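Local atomic coordinates of N-deoxyribosyltransferase (Bacillus psychrosaccharolyticus, PDB entry 6EVS), a protein that catalyses transfer of the 2-deoxyribosyl group between nucleobases, and so serves as a biocatalyst for making modified nucleosides. Residues Asn58-Glu61 / His62-Trp65; Glu23-Leu26 / Arg27-His31. All coordinates share one frame; numbering follows the deposited sequence.

Both contacts are the last turns of helices that flank a parallel beta-sheet. Interaction 1 closes helix 49-65 and is buried. Several of its side chains face strands 3-7 and 32-34, and two other subunits pack over it. Interaction 2 ends helix 13-28 and is only partly buried. It turns the chain into strand 32-34, and no other protein chain of the assembly touches it. The first contact adds a histidine side chain to the helical bonds; the second adds a glycine-based cap and charged groups paired within the chain. Their centres are about 19 Å apart and they do not touch, yet residues of strands 3-7 and 32-34 adjoin both.

Interaction 1: Asn58-Glu61 / His62-Trp65; sequences NDLE and HIKW
The C-terminal turns of helix 49-65 set Asn-58 one turn before His-62. The carbonyl O of Asn-58 takes two bonds from this histidine. His-62 N reaches Asn-58 O at 3.0 Å. His-62 ND1 reaches Asn-58 O at 2.8 Å. The two donors come to the oxygen from opposite faces of the carbonyl plane. The ND1 bond is fairly straight (159°), and the oxygen lies in the ring plane. CG of His-62 sits beside its own backbone N (chi1 -83°), which swings the ring back toward the preceding turn. The turn about CB-CG then presents ND1 to Asn-58 O. The Asn-58 amide stands at 90° to the ring, with its OD1 3.0 Å from His-62 CE1. On the far side, His-62 NE2 bonds to Thr-131 O of a second subunit, and the ring stacks on Phe-34 of the same chain. The ring is thus gripped at both nitrogens, which limits its rotation. Two carbonyl partners would suit a ring that carries both protons, probably with a positive charge.

The i to i+4 bonds continue from Ile-63 N to Asp-59 O, Lys-64 N to Leu-60 O and Trp-65 N to Glu-61 O. Beyond CG the Lys-64 chain is extended. It passes across Leu-60, so that its CE lies 3.9 Å from Leu-60 CG. Glu-61 bends at chi2, and its OE2 stays 4.6 Å from Lys-64 NZ, too far for a salt bridge. His-62 CD2 lies over one face of the Trp-65 ring, toward its rim. Tyr-90 of a third subunit packs on Leu-60. This is an i to i+4 helix contact in which a histidine reinforces the backbone bonding, at a helix end buried between the sheet and the subunit interfaces of a hexamer.

Interaction 2: Glu23-Leu26 / Arg27-His31; sequences EQVL and RDLGH
Arg-27 N bonds to Glu-23 O and Asp-28 N to Gln-24 O, both at 2.9 Å. Leu-29 N reaches Val-25 O. Leu-26 O receives His-31 N at 3.2 Å, and Gly-30 N bonds to Arg-27 O at 2.9 Å. These last two bonds make a Schellman motif at the end of helix 13-28. Gly-30 has positive phi (95°), which suits glycine.

Arg-27 CG lies beside its backbone N (chi1 -76°), and the extended chain carries the guanidinium back past Glu-23, with NH1 near Glu-23 CB. Glu-23 OE1 and Arg-27 NH1 are 4.6 Å apart, and the oxygen lies well out of the guanidinium plane. Each residue has other partners: Glu-23 salt-bridges Arg-37 and hydrogen-bonds Ser-35; Arg-27 NH2 salt-bridges Glu-38 and hydrogen-bonds Val-33 O. Asp-28 OD2 comes 3.3 Å from Gln-24 CG, while the Gln-24 amide turns to Lys-21. The His-31 ring brings its edge to Leu-26 O, with CD2 at 3.3 Å, and its ND1 bonds to Ala-2 N. Val-25 CG1 and Leu-29 CD1 meet at 4.2 Å. The chemistry implies a helix end closed by backbone bonds, with its buried acid and neighbouring arginine tied to strand 32-34 and the residues just after it.

Interaction 1: Asn58-Glu61 / His62-Trp65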
# COMPACT_ATOMS: atom_id res chain seq x y z
N ASN A 58 -10.80 8.93 13.15
CA ASN A 58 -10.41 8.12 14.29
C ASN A 58 -10.66 6.65 14.02
O ASN A 58 -9.86 5.79 14.41
CB ASN A 58 -11.18 8.57 15.54
CG ASN A 58 -10.59 8.00 16.82
OD1 ASN A 58 -9.36 7.86 16.93
ND2 ASN A 58 -11.44 7.67 17.77
N ASP A 59 -11.78 6.34 13.35
CA ASP A 59 -12.11 4.95 13.04
C ASP A 59 -11.07 4.35 12.12
O ASP A 59 -10.51 3.28 12.40
CB ASP A 59 -13.50 4.88 12.40
CG ASP A 59 -14.64 5.01 13.41
OD1 ASP A 59 -14.36 5.17 14.62
OD2 ASP A 59 -15.81 4.96 12.99
N LEU A 60 -10.80 5.02 10.99
CA LEU A 60 -9.81 4.54 10.03
C LEU A 60 -8.43 4.40 10.68
O LEU A 60 -7.75 3.39 10.50
CB LEU A 60 -9.75 5.48 8.83
CG LEU A 60 -8.95 5.03 7.61
CD1 LEU A 60 -9.41 3.64 7.15
CD2 LEU A 60 -9.08 6.05 6.48
N GLU A 61 -8.01 5.40 11.46
CA GLU A 61 -6.73 5.28 12.16
C GLU A 61 -6.70 4.05 13.06
O GLU A 61 -5.66 3.39 13.19
CB GLU A 61 -6.42 6.56 12.95
CG GLU A 61 -4.94 6.76 13.19
CD GLU A 61 -4.17 7.01 11.90
OE1 GLU A 61 -2.95 6.77 11.88
OE2 GLU A 61 -4.78 7.45 10.90
N HIS A 62 -7.85 3.69 13.68
CA HIS A 62 -7.83 2.53 14.54
C HIS A 62 -7.92 1.21 13.77
O HIS A 62 -7.50 0.17 14.29
CB HIS A 62 -8.92 2.63 15.60
CG HIS A 62 -8.51 3.46 16.77
ND1 HIS A 62 -8.65 4.83 16.79
CD2 HIS A 62 -7.89 3.13 17.93
CE1 HIS A 62 -8.19 5.30 17.94
NE2 HIS A 62 -7.71 4.29 18.64
N ILE A 63 -8.42 1.24 12.54
CA ILE A 63 -8.24 0.06 11.68
C ILE A 63 -6.77 -0.12 11.37
O ILE A 63 -6.24 -1.24 11.38
CB ILE A 63 -9.06 0.18 10.39
CG1 ILE A 63 -10.55 0.38 10.67
CG2 ILE A 63 -8.85 -1.06 9.51
CD1 ILE A 63 -11.34 0.48 9.38
N LYS A 64 -6.07 0.99 11.08
CA LYS A 64 -4.64 0.93 10.79
C LYS A 64 -3.83 0.51 12.01
O LYS A 64 -2.83 -0.22 11.87
CB LYS A 64 -4.18 2.29 10.27
CG LYS A 64 -4.63 2.57 8.86
CD LYS A 64 -4.69 4.06 8.57
CE LYS A 64 -5.11 4.29 7.13
NZ LYS A 64 -4.95 5.71 6.69
N TRP A 65 -4.24 0.95 13.20
CA TRP A 65 -3.57 0.59 14.45
C TRP A 65 -3.77 -0.89 14.81
O TRP A 65 -2.90 -1.49 15.47
CB TRP A 65 -4.10 1.51 15.55
CG TRP A 65 -4.10 1.05 17.00
CD1 TRP A 65 -3.18 1.36 17.97
CD2 TRP A 65 -5.12 0.26 17.67
NE1 TRP A 65 -3.55 0.82 19.18
CE2 TRP A 65 -4.73 0.13 19.02
CE3 TRP A 65 -6.32 -0.34 17.25
CZ2 TRP A 65 -5.49 -0.60 19.96
CZ3 TRP A 65 -7.08 -1.07 18.18
CH2 TRP A 65 -6.65 -1.20 19.52

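Interaction 2: Glu23-Leu26 / Arg27-His31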
# COMPACT_ATOMS: atom_id res chain seq x y z
N GLU A 23 -17.32 -7.47 22.53
CA GLU A 23 -16.42 -6.73 23.41
C GLU A 23 -16.02 -7.58 24.62
O GLU A 23 -14.83 -7.73 24.92
CB GLU A 23 -17.07 -5.43 23.88
CG GLU A 23 -17.29 -4.37 22.80
CD GLU A 23 -18.31 -3.32 23.24
OE1 GLU A 23 -18.95 -3.54 24.30
OE2 GLU A 23 -18.47 -2.29 22.54
N GLN A 24 -17.01 -8.19 25.27
CA GLN A 24 -16.75 -8.99 26.47
C GLN A 24 -15.88 -10.20 26.15
O GLN A 24 -14.94 -10.50 26.88
CB GLN A 24 -18.08 -9.43 27.10
CG GLN A 24 -17.94 -10.64 28.01
CD GLN A 24 -19.18 -11.52 28.03
OE1 GLN A 24 -19.13 -12.71 27.70
NE2 GLN A 24 -20.31 -10.94 28.41
N VAL A 25 -16.20 -10.91 25.07
CA VAL A 25 -15.45 -12.13 24.76
C VAL A 25 -14.01 -11.80 24.41
O VAL A 25 -13.06 -12.40 24.94
CB VAL A 25 -16.14 -12.92 23.63
CG1 VAL A 25 -15.19 -13.97 23.05
CG2 VAL A 25 -17.42 -13.58 24.15
N LEU A 26 -13.82 -10.83 23.50
CA LEU A 26 -12.47 -10.55 23.03
C LEU A 26 -11.62 -9.91 24.12
O LEU A 26 -10.41 -10.16 24.18
CB LEU A 26 -12.51 -9.65 21.79
CG LEU A 26 -13.22 -10.25 20.57
CD1 LEU A 26 -13.38 -9.25 19.45
CD2 LEU A 26 -12.49 -11.49 20.07
N ARG A 27 -12.24 -9.10 24.99
CA ARG A 27 -11.48 -8.45 26.06
C ARG A 27 -11.15 -9.42 27.18
O ARG A 27 -10.08 -9.33 27.80
CB ARG A 27 -12.25 -7.24 26.59
CG ARG A 27 -12.18 -6.03 25.65
CD ARG A 27 -12.83 -4.76 26.24
NE ARG A 27 -12.68 -3.65 25.30
CZ ARG A 27 -13.57 -2.68 25.11
NH1 ARG A 27 -14.70 -2.67 25.80
NH2 ARG A 27 -13.32 -1.72 24.23
N ASP A 28 -12.06 -10.36 27.47
CA ASP A 28 -11.76 -11.38 28.47
C ASP A 28 -10.64 -12.30 28.01
O ASP A 28 -10.00 -12.95 28.85
CB ASP A 28 -13.00 -12.21 28.79
CG ASP A 28 -14.06 -11.42 29.54
OD1 ASP A 28 -13.72 -10.38 30.14
OD2 ASP A 28 -15.23 -11.86 29.53
N LEU A 29 -10.42 -12.40 26.71
CA LEU A 29 -9.29 -13.14 26.18
C LEU A 29 -7.98 -12.36 26.28
O LEU A 29 -6.93 -12.90 25.91
CB LEU A 29 -9.56 -13.55 24.73
CG LEU A 29 -10.63 -14.64 24.54
CD1 LEU A 29 -11.09 -14.70 23.08
CD2 LEU A 29 -10.13 -16.01 25.01
N GLY A 30 -8.01 -11.13 26.77
CA GLY A 30 -6.82 -10.31 26.94
C GLY A 30 -6.52 -9.37 25.79
O GLY A 30 -5.50 -8.67 25.84
N HIS A 31 -7.38 -9.31 24.78
CA HIS A 31 -7.11 -8.48 23.62
C HIS A 31 -7.48 -7.03 23.89
O HIS A 31 -8.30 -6.72 24.75
CB HIS A 31 -7.88 -9.00 22.40
CG HIS A 31 -7.53 -10.42 22.04
ND1 HIS A 31 -6.29 -10.78 21.56
CD2 HIS A 31 -8.26 -11.56 22.11
CE1 HIS A 31 -6.27 -12.08 21.34
NE2 HIS A 31 -7.45 -12.58 21.67